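Local coordinates for protein ATP phosphoribosyltransferase regulatory subunit (Bacillus halodurans, PDB 3OD1) that is probably required for the first step of histidine biosynthesis and may allow histidine to feedback-regulate ATP phosphoribosyltransferase activity, at residues T26-I30 / L323-N328; I46-E52 / P88-L92; A107-Y113 / E125-V131. All coordinates share one frame; numbering follows the deposited sequence.

In the fold
All three contacts belong to the class II synthetase-like domain. Contact 1 crosses helix 21-40 with helix 320-327, so along the chain it encloses both of the others. Within that loop contact 2 comes first, between the segment leading into strand 51-53 and helix 86-94, and the hairpin of contact 3 follows in strands 104-113 and 125-134 of the large mixed sheet. Contact 3 lies nearest the middle of the chain and touches both: its centre is about 15 Å from that of contact 1 and about 11 Å from that of contact 2. Contacts 1 and 2, with centres about 26 Å apart, do not touch. All three reach the second subunit and so the dimer interface.

Contact 1 (T26-I30 / L323-N328); sequences TKKNI and LVEALN
K27 and V324 bring two helices together almost at right angles: the short segments 26-30 and 323-327 cross at 99° with their axes 10.4 Å apart. I30 gives the largest share of the join, and each of its branches has its own partner. With CG1 anti to the carbonyl carbon and CD1 extended beyond it (chi2 170°), the long branch runs straight at L327 and the two side chains meet tip to tip. I30 CD1 and L327 CD1 are only 3.4 Å apart, tighter than ordinary methyl packing. The short branch turns to the neighbouring turn of the helix, where I30 CG2 lies 3.7 Å from L323 CD2.

Helix 21-40 corresponds to the long helix of class II motif 1, and helix 320-327 follows strand 313-319 as in motif 3, so the contact joins an early and a late element of the class II core. V324 uses both methyls. Its CG2 touches I30 CD1 at 3.8 Å and also lies against K27 CA, and its CG1 is 4.0 Å from T26 CG2. Toward the end of helix 320-327, T26 CG2 also faces the amide of N328, a poorly ordered residue, while T26 OG1 turns back to the carbonyl of E22. The bent K27 chain leads away from helix 320-327, carrying NZ into salt bridges with E127 and with E47 of the second subunit.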
ATOM      1  N   THR B  26       1.895  -4.726  13.778  1.00 28.58           N
ATOM      2  CA  THR B  26       2.039  -3.557  14.647  1.00 32.43           C
ATOM      3  C   THR B  26       1.812  -2.258  13.884  1.00 35.20           C
ATOM      4  O   THR B  26       1.074  -1.390  14.336  1.00 35.77           O
ATOM      5  CB  THR B  26       3.430  -3.519  15.293  1.00 32.54           C
ATOM      6  OG1 THR B  26       3.614  -4.718  16.045  1.00 34.96           O
ATOM      7  CG2 THR B  26       3.570  -2.308  16.236  1.00 35.75           C
ATOM      8  N   LYS B  27       2.452  -2.139  12.727  1.00 32.40           N
ATOM      9  CA  LYS B  27       2.348  -0.945  11.910  1.00 30.99           C
ATOM     10  C   LYS B  27       0.921  -0.794  11.407  1.00 36.22           C
ATOM     11  O   LYS B  27       0.366   0.311  11.405  1.00 33.38           O
ATOM     12  CB  LYS B  27       3.336  -1.011  10.749  1.00 38.85           C
ATOM     13  CG  LYS B  27       3.073  -0.030   9.645  1.00 50.12           C
ATOM     14  CD  LYS B  27       3.041  -0.737   8.297  1.00 58.37           C
ATOM     15  CE  LYS B  27       1.668  -0.613   7.649  1.00 49.10           C
ATOM     16  NZ  LYS B  27       1.664  -1.131   6.242  1.00 53.95           N
ATOM     17  N   LYS B  28       0.312  -1.909  11.007  1.00 33.14           N
ATOM     18  CA  LYS B  28      -1.052  -1.859  10.505  1.00 34.20           C
ATOM     19  C   LYS B  28      -2.022  -1.350  11.561  1.00 37.53           C
ATOM     20  O   LYS B  28      -2.838  -0.466  11.274  1.00 32.10           O
ATOM     21  CB  LYS B  28      -1.521  -3.206   9.981  1.00 36.45           C
ATOM     22  CG  LYS B  28      -2.964  -3.190   9.484  1.00 40.28           C
ATOM     23  CD  LYS B  28      -3.377  -4.573   9.014  1.00 42.98           C
ATOM     24  CE  LYS B  28      -4.875  -4.791   9.149  1.00 49.71           C
ATOM     25  NZ  LYS B  28      -5.629  -3.789   8.360  1.00 46.80           N
ATOM     26  N   ASN B  29      -1.946  -1.899  12.773  1.00 32.88           N
ATOM     27  CA  ASN B  29      -2.832  -1.435  13.838  1.00 38.55           C
ATOM     28  C   ASN B  29      -2.685   0.071  14.051  1.00 38.75           C
ATOM     29  O   ASN B  29      -3.682   0.797  14.151  1.00 40.77           O
ATOM     30  CB  ASN B  29      -2.560  -2.152  15.159  1.00 45.13           C
ATOM     31  CG  ASN B  29      -3.311  -1.516  16.329  1.00 57.24           C
ATOM     32  OD1 ASN B  29      -4.541  -1.441  16.320  1.00 67.49           O
ATOM     33  ND2 ASN B  29      -2.572  -1.038  17.328  1.00 52.08           N
ATOM     34  N   ILE B  30      -1.439   0.535  14.132  1.00 33.29           N
ATOM     35  CA  ILE B  30      -1.166   1.968  14.295  1.00 36.27           C
ATOM     36  C   ILE B  30      -1.805   2.802  13.176  1.00 34.32           C
ATOM     37  O   ILE B  30      -2.539   3.751  13.445  1.00 44.46           O
ATOM     38  CB  ILE B  30       0.356   2.242  14.434  1.00 38.81           C
ATOM     39  CG1 ILE B  30       0.843   1.726  15.788  1.00 41.26           C
ATOM     40  CG2 ILE B  30       0.675   3.733  14.266  1.00 41.59           C
ATOM     41  CD1 ILE B  30       2.349   1.706  15.948  1.00 44.37           C
ATOM     42  N   LEU B 323       7.221   6.433  13.782  1.00 37.27           N
ATOM     43  CA  LEU B 323       6.171   6.394  14.792  1.00 38.29           C
ATOM     44  C   LEU B 323       6.127   5.023  15.485  1.00 37.65           C
ATOM     45  O   LEU B 323       6.015   4.936  16.708  1.00 37.82           O
ATOM     46  CB  LEU B 323       4.805   6.743  14.181  1.00 33.35           C
ATOM     47  CG  LEU B 323       3.593   6.638  15.108  1.00 31.41           C
ATOM     48  CD1 LEU B 323       3.799   7.484  16.382  1.00 30.75           C
ATOM     49  CD2 LEU B 323       2.301   7.039  14.366  1.00 34.93           C
ATOM     50  N   VAL B 324       6.230   3.956  14.705  1.00 40.67           N
ATOM     51  CA  VAL B 324       6.258   2.605  15.278  1.00 42.74           C
ATOM     52  C   VAL B 324       7.424   2.452  16.272  1.00 49.83           C
ATOM     53  O   VAL B 324       7.232   1.971  17.390  1.00 52.44           O
ATOM     54  CB  VAL B 324       6.312   1.509  14.191  1.00 40.85           C
ATOM     55  CG1 VAL B 324       6.421   0.111  14.829  1.00 38.34           C
ATOM     56  CG2 VAL B 324       5.084   1.572  13.280  1.00 38.59           C
ATOM     57  N   GLU B 325       8.622   2.873  15.867  1.00 45.96           N
ATOM     58  CA  GLU B 325       9.771   2.933  16.774  1.00 48.89           C
ATOM     59  C   GLU B 325       9.437   3.652  18.079  1.00 51.73           C
ATOM     60  O   GLU B 325       9.732   3.165  19.170  1.00 49.76           O
ATOM     61  CB  GLU B 325      10.918   3.704  16.128  1.00 51.27           C
ATOM     62  CG  GLU B 325      11.798   2.957  15.149  1.00 65.72           C
ATOM     63  CD  GLU B 325      12.890   3.866  14.579  1.00 86.18           C
ATOM     64  OE1 GLU B 325      13.256   3.694  13.396  1.00 91.51           O
ATOM     65  OE2 GLU B 325      13.366   4.771  15.310  1.00 89.99           O
ATOM     66  N   ALA B 326       8.846   4.837  17.955  1.00 45.75           N
ATOM     67  CA  ALA B 326       8.568   5.698  19.102  1.00 43.98           C
ATOM     68  C   ALA B 326       7.580   5.087  20.100  1.00 43.95           C
ATOM     69  O   ALA B 326       7.571   5.450  21.278  1.00 48.54           O
ATOM     70  CB  ALA B 326       8.063   7.054  18.621  1.00 42.43           C
ATOM     71  N   LEU B 327       6.757   4.159  19.622  1.00 43.02           N
ATOM     72  CA  LEU B 327       5.680   3.576  20.414  1.00 47.41           C
ATOM     73  C   LEU B 327       6.050   2.284  21.166  1.00 67.32           C
ATOM     74  O   LEU B 327       5.336   1.877  22.083  1.00 71.60           O
ATOM     75  CB  LEU B 327       4.460   3.322  19.521  1.00 40.68           C
ATOM     76  CG  LEU B 327       3.578   4.547  19.247  1.00 39.55           C
ATOM     77  CD1 LEU B 327       2.543   4.250  18.170  1.00 41.10           C
ATOM     78  CD2 LEU B 327       2.901   4.957  20.523  1.00 36.02           C
ATOM     79  N   ASN B 328       7.149   1.635  20.789  1.00 77.16           N
ATOM     80  CA  ASN B 328       7.486   0.341  21.393  1.00 86.52           C
ATOM     81  C   ASN B 328       8.941  -0.080  21.216  1.00 90.54           C
ATOM     82  O   ASN B 328       9.591   0.288  20.238  1.00 94.64           O
ATOM     83  CB  ASN B 328       6.549  -0.754  20.866  1.00 90.02           C
ATOM     84  CG  ASN B 328       6.481  -0.786  19.343  1.00 95.32           C
ATOM     85  OD1 ASN B 328       7.441  -1.181  18.678  1.00101.52           O
ATOM     86  ND2 ASN B 328       5.342  -0.373  18.786  1.00 89.16           N
TER

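Contact 2 (I46-E52 / P88-L92); sequences IETPTLE and PIARL
R91 and E52 meet because both chains fold at one bond: R91 leaves its helix extended and turns at chi3 (51°), while E52 bends at chi2 (-89°), so that guanidinium and carboxylate come at each other from opposite directions. Segment 46-52 continues from helix 21-40 and strand 44-45, corresponding to the helix and strand of class II motif 1, which forms the dimer interface in this family; helix 86-94 packs against this segment.

The salt bridge is bidentate and side-on. R91 NH2 gives a nearly straight bond of 2.8 Å to E52 OE2, in the guanidinium plane and on the syn lone pair. R91 NE reaches E52 OE1 at 2.9 Å along a more bent path, tilted from that plane, since the two flat groups are turned 32° against each other. Two bonds fix the rotation of the arginine, and its remaining nitrogen, NH1, bridges to D18 of the second subunit; E52 and that D18 probably balance its charge between them.

Proline rings close in around this pair. E52 OE2 lies 3.4 Å from P88 CB, and P49 CD sits 3.5 Å from R91 NH2. T48 crosses P88 at about a right angle, with T48 OG1 3.6 Å from P88 CB, and the T48 methyl lies between P88 and L92.

Beyond T48 the contact turns wholly apolar. I46 and L92 approach tip to tip, I46 CG1 being 4.1 Å from L92 CD1, and the end of the I46 chain slants across I89, with I46 CD1 3.6 Å from I89 CG1.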
ATOM      1  N   ILE B  46      -7.318   8.931  -0.849  1.00 28.72           N
ATOM      2  CA  ILE B  46      -7.130   8.701  -2.275  1.00 29.19           C
ATOM      3  C   ILE B  46      -5.853   7.905  -2.491  1.00 35.92           C
ATOM      4  O   ILE B  46      -5.118   7.627  -1.527  1.00 32.37           O
ATOM      5  CB  ILE B  46      -7.094  10.023  -3.094  1.00 29.64           C
ATOM      6  CG1 ILE B  46      -6.186  11.065  -2.429  1.00 29.85           C
ATOM      7  CG2 ILE B  46      -8.504  10.566  -3.277  1.00 34.76           C
ATOM      8  CD1 ILE B  46      -4.682  10.785  -2.614  1.00 28.63           C
ATOM      9  N   GLU B  47      -5.609   7.505  -3.739  1.00 30.67           N
ATOM     10  CA  GLU B  47      -4.286   7.020  -4.123  1.00 31.98           C
ATOM     11  C   GLU B  47      -3.839   7.650  -5.433  1.00 33.88           C
ATOM     12  O   GLU B  47      -4.660   8.052  -6.259  1.00 35.41           O
ATOM     13  CB  GLU B  47      -4.236   5.488  -4.195  1.00 26.26           C
ATOM     14  CG  GLU B  47      -4.499   4.841  -2.836  1.00 44.16           C
ATOM     15  CD  GLU B  47      -4.529   3.305  -2.862  1.00 59.43           C
ATOM     16  OE1 GLU B  47      -4.830   2.714  -3.924  1.00 63.32           O
ATOM     17  OE2 GLU B  47      -4.262   2.696  -1.798  1.00 59.06           O
ATOM     18  N   THR B  48      -2.529   7.770  -5.598  1.00 32.38           N
ATOM     19  CA  THR B  48      -1.945   8.293  -6.831  1.00 30.52           C
ATOM     20  C   THR B  48      -0.908   7.270  -7.282  1.00 35.19           C
ATOM     21  O   THR B  48      -0.617   6.321  -6.538  1.00 35.52           O
ATOM     22  CB  THR B  48      -1.258   9.648  -6.588  1.00 31.14           C
ATOM     23  OG1 THR B  48      -0.262   9.483  -5.573  1.00 26.92           O
ATOM     24  CG2 THR B  48      -2.268  10.703  -6.142  1.00 36.32           C
ATOM     25  N   PRO B  49      -0.345   7.441  -8.491  1.00 37.06           N
ATOM     26  CA  PRO B  49       0.541   6.397  -9.029  1.00 32.22           C
ATOM     27  C   PRO B  49       1.900   6.377  -8.362  1.00 32.15           C
ATOM     28  O   PRO B  49       2.327   7.356  -7.742  1.00 32.23           O
ATOM     29  CB  PRO B  49       0.728   6.805 -10.500  1.00 28.51           C
ATOM     30  CG  PRO B  49      -0.417   7.757 -10.783  1.00 31.90           C
ATOM     31  CD  PRO B  49      -0.620   8.491  -9.489  1.00 38.12           C
ATOM     32  N   THR B  50       2.593   5.264  -8.541  1.00 34.08           N
ATOM     33  CA  THR B  50       3.934   5.122  -8.027  1.00 30.99           C
ATOM     34  C   THR B  50       4.905   6.022  -8.801  1.00 28.61           C
ATOM     35  O   THR B  50       5.888   6.500  -8.253  1.00 34.58           O
ATOM     36  CB  THR B  50       4.373   3.656  -8.112  1.00 29.80           C
ATOM     37  OG1 THR B  50       3.514   2.870  -7.276  1.00 32.12           O
ATOM     38  CG2 THR B  50       5.818   3.500  -7.650  1.00 32.58           C
ATOM     39  N   LEU B  51       4.609   6.259 -10.075  1.00 33.22           N
ATOM     40  CA  LEU B  51       5.493   7.046 -10.932  1.00 31.15           C
ATOM     41  C   LEU B  51       4.852   8.366 -11.338  1.00 31.76           C
ATOM     42  O   LEU B  51       3.699   8.393 -11.777  1.00 31.76           O
ATOM     43  CB  LEU B  51       5.819   6.255 -12.202  1.00 30.76           C
ATOM     44  CG  LEU B  51       6.701   5.018 -12.000  1.00 35.95           C
ATOM     45  CD1 LEU B  51       6.593   4.078 -13.195  1.00 33.07           C
ATOM     46  CD2 LEU B  51       8.138   5.437 -11.779  1.00 36.31           C
ATOM     47  N   GLU B  52       5.602   9.451 -11.189  1.00 29.33           N
ATOM     48  CA  GLU B  52       5.191  10.754 -11.711  1.00 31.42           C
ATOM     49  C   GLU B  52       6.301  11.253 -12.632  1.00 30.45           C
ATOM     50  O   GLU B  52       7.437  10.764 -12.567  1.00 35.06           O
ATOM     51  CB  GLU B  52       4.945  11.761 -10.571  1.00 32.89           C
ATOM     52  CG  GLU B  52       3.898  11.337  -9.535  1.00 32.34           C
ATOM     53  CD  GLU B  52       2.481  11.771  -9.890  1.00 35.79           C
ATOM     54  OE1 GLU B  52       2.280  12.350 -10.975  1.00 37.50           O
ATOM     55  OE2 GLU B  52       1.566  11.531  -9.084  1.00 36.79           O
ATOM     56  N   PRO B  88       1.557  15.137  -5.741  1.00 33.79           N
ATOM     57  CA  PRO B  88       0.586  14.330  -6.491  1.00 33.89           C
ATOM     58  C   PRO B  88      -0.851  14.718  -6.155  1.00 34.06           C
ATOM     59  O   PRO B  88      -1.682  14.761  -7.055  1.00 34.69           O
ATOM     60  CB  PRO B  88       0.910  12.890  -6.055  1.00 31.45           C
ATOM     61  CG  PRO B  88       2.404  12.942  -5.779  1.00 30.40           C
ATOM     62  CD  PRO B  88       2.614  14.305  -5.129  1.00 27.05           C
ATOM     63  N   ILE B  89      -1.143  15.031  -4.896  1.00 32.85           N
ATOM     64  CA  ILE B  89      -2.508  15.424  -4.564  1.00 30.71           C
ATOM     65  C   ILE B  89      -2.857  16.773  -5.218  1.00 32.06           C
ATOM     66  O   ILE B  89      -3.977  16.976  -5.672  1.00 33.52           O
ATOM     67  CB  ILE B  89      -2.758  15.422  -3.046  1.00 35.44           C
ATOM     68  CG1 ILE B  89      -2.908  13.971  -2.560  1.00 33.94           C
ATOM     69  CG2 ILE B  89      -4.000  16.242  -2.704  1.00 36.74           C
ATOM     70  CD1 ILE B  89      -2.949  13.823  -1.067  1.00 33.27           C
ATOM     71  N   ALA B  90      -1.886  17.676  -5.298  1.00 28.56           N
ATOM     72  CA  ALA B  90      -2.120  18.951  -5.974  1.00 32.53           C
ATOM     73  C   ALA B  90      -2.473  18.715  -7.446  1.00 36.57           C
ATOM     74  O   ALA B  90      -3.402  19.335  -7.979  1.00 34.17           O
ATOM     75  CB  ALA B  90      -0.907  19.865  -5.845  1.00 28.66           C
ATOM     76  N   ARG B  91      -1.738  17.814  -8.096  1.00 29.88           N
ATOM     77  CA  ARG B  91      -2.042  17.450  -9.481  1.00 32.56           C
ATOM     78  C   ARG B  91      -3.461  16.906  -9.600  1.00 34.38           C
ATOM     79  O   ARG B  91      -4.212  17.272 -10.503  1.00 35.29           O
ATOM     80  CB  ARG B  91      -1.044  16.419 -10.039  1.00 34.67           C
ATOM     81  CG  ARG B  91      -1.350  16.005 -11.509  1.00 35.54           C
ATOM     82  CD  ARG B  91      -0.395  14.927 -12.056  1.00 38.06           C
ATOM     83  NE  ARG B  91      -0.277  13.774 -11.159  1.00 34.90           N
ATOM     84  CZ  ARG B  91      -1.287  12.990 -10.789  1.00 37.68           C
ATOM     85  NH1 ARG B  91      -2.514  13.211 -11.244  1.00 33.92           N
ATOM     86  NH2 ARG B  91      -1.070  11.981  -9.947  1.00 33.17           N
ATOM     87  N   LEU B  92      -3.818  16.024  -8.678  1.00 32.99           N
ATOM     88  CA  LEU B  92      -5.118  15.369  -8.698  1.00 36.78           C
ATOM     89  C   LEU B  92      -6.205  16.421  -8.580  1.00 41.19           C
ATOM     90  O   LEU B  92      -7.169  16.431  -9.352  1.00 46.92           O
ATOM     91  CB  LEU B  92      -5.191  14.387  -7.529  1.00 43.23           C
ATOM     92  CG  LEU B  92      -6.063  13.140  -7.600  1.00 50.07           C
ATOM     93  CD1 LEU B  92      -5.974  12.401  -6.286  1.00 43.42           C
ATOM     94  CD2 LEU B  92      -7.492  13.528  -7.887  1.00 60.68           C
TER

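Contact 3 (A107-Y113 / E125-V131); sequences AYQSNVY and EFEQLGV
Y108 and G130, S110 and Q128, V112 and F126 are the hydrogen-bonded pairs of this antiparallel ladder, each exchanging two backbone bonds. The shortest runs from Q128 N to S110 O, 2.7 Å, and between these pairs CA-H...O contacts fill the ladder.

Aromatic packing comes next. With Y108 CG between the backbone N and the carbonyl carbon (chi1 59°), the ring lies back over G130, whose CA is 4.0 Å from the ring centroid in a CH-pi contact. On the same face of the sheet V112 CG2 presses on F126 CE1 at 3.4 Å. These strands correspond to the hairpin of class II motif 2, which lines the active site in the synthetases; R319 makes a cation-pi contact with F126.

Side-chain hydrogen bonds complete the account. Q128 NE2 donates to Y108 OH at 3.0 Å, in its own amide plane. On the opposite face Q109 NE2 meets E127 OE2 at 2.9 Å from above the carboxylate plane. N111 ND2 makes only a weak, strongly bent bond to E125 OE2, while Y113 runs alongside E125, and Y113 CE1 lies 3.5 Å from E125 CD; Y113 OH and E125 OE2 both bond to T50 OG1 of the second subunit.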
ATOM      1  N   ALA B 107      -6.742  12.569   2.081  1.00 26.98           N
ATOM      2  CA  ALA B 107      -5.838  11.836   2.965  1.00 28.61           C
ATOM      3  C   ALA B 107      -5.151  10.725   2.195  1.00 32.69           C
ATOM      4  O   ALA B 107      -5.592  10.347   1.103  1.00 32.59           O
ATOM      5  CB  ALA B 107      -6.596  11.221   4.174  1.00 28.28           C
ATOM      6  N   TYR B 108      -4.063  10.201   2.751  1.00 33.19           N
ATOM      7  CA  TYR B 108      -3.340   9.129   2.078  1.00 31.70           C
ATOM      8  C   TYR B 108      -2.605   8.271   3.091  1.00 32.57           C
ATOM      9  O   TYR B 108      -2.353   8.699   4.210  1.00 30.29           O
ATOM     10  CB  TYR B 108      -2.332   9.712   1.085  1.00 28.59           C
ATOM     11  CG  TYR B 108      -1.324  10.622   1.756  1.00 31.91           C
ATOM     12  CD1 TYR B 108      -1.589  11.974   1.926  1.00 27.72           C
ATOM     13  CD2 TYR B 108      -0.123  10.120   2.254  1.00 29.82           C
ATOM     14  CE1 TYR B 108      -0.667  12.825   2.554  1.00 30.55           C
ATOM     15  CE2 TYR B 108       0.804  10.956   2.891  1.00 31.55           C
ATOM     16  CZ  TYR B 108       0.529  12.308   3.032  1.00 34.74           C
ATOM     17  OH  TYR B 108       1.442  13.135   3.670  1.00 31.57           O
ATOM     18  N   GLN B 109      -2.284   7.048   2.685  1.00 23.76           N
ATOM     19  CA  GLN B 109      -1.348   6.212   3.407  1.00 27.96           C
ATOM     20  C   GLN B 109      -0.560   5.514   2.301  1.00 34.39           C
ATOM     21  O   GLN B 109      -1.086   4.649   1.596  1.00 30.64           O
ATOM     22  CB  GLN B 109      -2.092   5.204   4.287  1.00 28.88           C
ATOM     23  CG  GLN B 109      -1.187   4.283   5.064  1.00 29.56           C
ATOM     24  CD  GLN B 109      -1.962   3.252   5.888  1.00 42.38           C
ATOM     25  OE1 GLN B 109      -3.111   3.484   6.267  1.00 36.86           O
ATOM     26  NE2 GLN B 109      -1.319   2.117   6.182  1.00 35.10           N
ATOM     27  N   SER B 110       0.688   5.923   2.117  1.00 32.36           N
ATOM     28  CA  SER B 110       1.418   5.540   0.919  1.00 34.67           C
ATOM     29  C   SER B 110       2.907   5.429   1.156  1.00 29.89           C
ATOM     30  O   SER B 110       3.481   6.162   1.969  1.00 34.43           O
ATOM     31  CB  SER B 110       1.202   6.584  -0.186  1.00 42.02           C
ATOM     32  OG  SER B 110      -0.171   6.795  -0.448  1.00 46.41           O
ATOM     33  N   ASN B 111       3.543   4.542   0.400  1.00 27.71           N
ATOM     34  CA  ASN B 111       4.999   4.533   0.343  1.00 27.36           C
ATOM     35  C   ASN B 111       5.501   5.672  -0.527  1.00 29.86           C
ATOM     36  O   ASN B 111       5.008   5.893  -1.638  1.00 32.77           O
ATOM     37  CB  ASN B 111       5.508   3.214  -0.217  1.00 25.52           C
ATOM     38  CG  ASN B 111       5.253   2.048   0.713  1.00 37.29           C
ATOM     39  OD1 ASN B 111       4.957   2.225   1.890  1.00 39.29           O
ATOM     40  ND2 ASN B 111       5.373   0.844   0.183  1.00 42.53           N
ATOM     41  N   VAL B 112       6.491   6.391  -0.017  1.00 28.53           N
ATOM     42  CA  VAL B 112       7.201   7.388  -0.808  1.00 24.02           C
ATOM     43  C   VAL B 112       8.673   7.002  -0.870  1.00 32.01           C
ATOM     44  O   VAL B 112       9.120   6.091  -0.156  1.00 32.20           O
ATOM     45  CB  VAL B 112       7.021   8.817  -0.221  1.00 28.95           C
ATOM     46  CG1 VAL B 112       5.551   9.221  -0.301  1.00 30.12           C
ATOM     47  CG2 VAL B 112       7.483   8.852   1.215  1.00 31.57           C
ATOM     48  N   TYR B 113       9.425   7.686  -1.726  1.00 29.63           N
ATOM     49  CA  TYR B 113      10.722   7.178  -2.142  1.00 31.76           C
ATOM     50  C   TYR B 113      11.785   8.268  -2.130  1.00 32.99           C
ATOM     51  O   TYR B 113      11.501   9.439  -2.362  1.00 32.40           O
ATOM     52  CB  TYR B 113      10.627   6.538  -3.539  1.00 30.77           C
ATOM     53  CG  TYR B 113       9.573   5.444  -3.656  1.00 30.89           C
ATOM     54  CD1 TYR B 113       9.901   4.104  -3.463  1.00 29.96           C
ATOM     55  CD2 TYR B 113       8.254   5.758  -3.935  1.00 25.79           C
ATOM     56  CE1 TYR B 113       8.938   3.102  -3.565  1.00 27.40           C
ATOM     57  CE2 TYR B 113       7.283   4.776  -4.045  1.00 29.05           C
ATOM     58  CZ  TYR B 113       7.630   3.449  -3.859  1.00 30.54           C
ATOM     59  OH  TYR B 113       6.655   2.483  -3.944  1.00 30.03           O
ATOM     60  N   GLU B 125      12.712   3.808   0.642  1.00 32.82           N
ATOM     61  CA  GLU B 125      11.272   3.585   0.518  1.00 34.81           C
ATOM     62  C   GLU B 125      10.680   3.493   1.913  1.00 33.15           C
ATOM     63  O   GLU B 125      11.144   2.697   2.721  1.00 32.93           O
ATOM     64  CB  GLU B 125      10.961   2.270  -0.237  1.00 26.37           C
ATOM     65  CG  GLU B 125       9.467   1.989  -0.259  1.00 29.68           C
ATOM     66  CD  GLU B 125       9.077   0.698  -0.999  1.00 34.83           C
ATOM     67  OE1 GLU B 125       9.964  -0.108  -1.345  1.00 36.01           O
ATOM     68  OE2 GLU B 125       7.871   0.498  -1.232  1.00 39.20           O
ATOM     69  N   PHE B 126       9.661   4.294   2.208  1.00 30.90           N
ATOM     70  CA  PHE B 126       9.057   4.252   3.545  1.00 32.16           C
ATOM     71  C   PHE B 126       7.622   4.751   3.506  1.00 26.17           C
ATOM     72  O   PHE B 126       7.255   5.528   2.639  1.00 29.72           O
ATOM     73  CB  PHE B 126       9.888   5.061   4.564  1.00 30.94           C
ATOM     74  CG  PHE B 126      10.033   6.510   4.214  1.00 35.97           C
ATOM     75  CD1 PHE B 126       9.004   7.403   4.465  1.00 35.66           C
ATOM     76  CD2 PHE B 126      11.194   6.983   3.630  1.00 37.79           C
ATOM     77  CE1 PHE B 126       9.137   8.756   4.140  1.00 40.80           C
ATOM     78  CE2 PHE B 126      11.336   8.323   3.303  1.00 43.48           C
ATOM     79  CZ  PHE B 126      10.306   9.211   3.557  1.00 41.50           C
ATOM     80  N   GLU B 127       6.817   4.282   4.443  1.00 23.08           N
ATOM     81  CA  GLU B 127       5.384   4.577   4.436  1.00 30.51           C
ATOM     82  C   GLU B 127       5.076   5.900   5.146  1.00 31.87           C
ATOM     83  O   GLU B 127       5.607   6.194   6.214  1.00 26.91           O
ATOM     84  CB  GLU B 127       4.599   3.421   5.086  1.00 30.32           C
ATOM     85  CG  GLU B 127       3.106   3.499   4.885  1.00 30.97           C
ATOM     86  CD  GLU B 127       2.392   2.212   5.264  1.00 40.41           C
ATOM     87  OE1 GLU B 127       2.973   1.401   6.021  1.00 39.07           O
ATOM     88  OE2 GLU B 127       1.239   2.022   4.808  1.00 35.31           O
ATOM     89  N   GLN B 128       4.234   6.711   4.520  1.00 33.92           N
ATOM     90  CA  GLN B 128       3.858   7.986   5.098  1.00 33.88           C
ATOM     91  C   GLN B 128       2.351   8.119   5.061  1.00 32.77           C
ATOM     92  O   GLN B 128       1.693   7.678   4.107  1.00 33.16           O
ATOM     93  CB  GLN B 128       4.513   9.121   4.326  1.00 31.03           C
ATOM     94  CG  GLN B 128       4.291  10.488   4.927  1.00 36.31           C
ATOM     95  CD  GLN B 128       5.082  11.547   4.183  1.00 45.50           C
ATOM     96  OE1 GLN B 128       6.310  11.469   4.094  1.00 45.63           O
ATOM     97  NE2 GLN B 128       4.376  12.527   3.617  1.00 44.65           N
ATOM     98  N   LEU B 129       1.805   8.728   6.102  1.00 29.71           N
ATOM     99  CA  LEU B 129       0.367   8.908   6.197  1.00 31.22           C
ATOM    100  C   LEU B 129       0.078  10.371   6.568  1.00 30.38           C
ATOM    101  O   LEU B 129       0.815  10.987   7.337  1.00 32.26           O
ATOM    102  CB  LEU B 129      -0.177   7.901   7.223  1.00 31.34           C
ATOM    103  CG  LEU B 129      -1.577   7.899   7.813  1.00 39.24           C
ATOM    104  CD1 LEU B 129      -1.797   6.550   8.507  1.00 38.86           C
ATOM    105  CD2 LEU B 129      -1.732   9.035   8.820  1.00 43.06           C
ATOM    106  N   GLY B 130      -0.965  10.950   5.989  1.00 31.09           N
ATOM    107  CA  GLY B 130      -1.254  12.344   6.265  1.00 27.16           C
ATOM    108  C   GLY B 130      -2.489  12.842   5.549  1.00 33.52           C
ATOM    109  O   GLY B 130      -3.254  12.046   4.989  1.00 31.64           O
ATOM    110  N   VAL B 131      -2.665  14.164   5.569  1.00 29.62           N
ATOM    111  CA  VAL B 131      -3.835  14.836   5.001  1.00 28.11           C
ATOM    112  C   VAL B 131      -3.422  16.129   4.325  1.00 33.93           C
ATOM    113  O   VAL B 131      -2.381  16.720   4.663  1.00 29.25           O
ATOM    114  CB  VAL B 131      -4.862  15.221   6.099  1.00 29.92           C
ATOM    115  CG1 VAL B 131      -5.265  14.006   6.927  1.00 27.53           C
ATOM    116  CG2 VAL B 131      -4.292  16.317   7.018  1.00 30.36           C
TER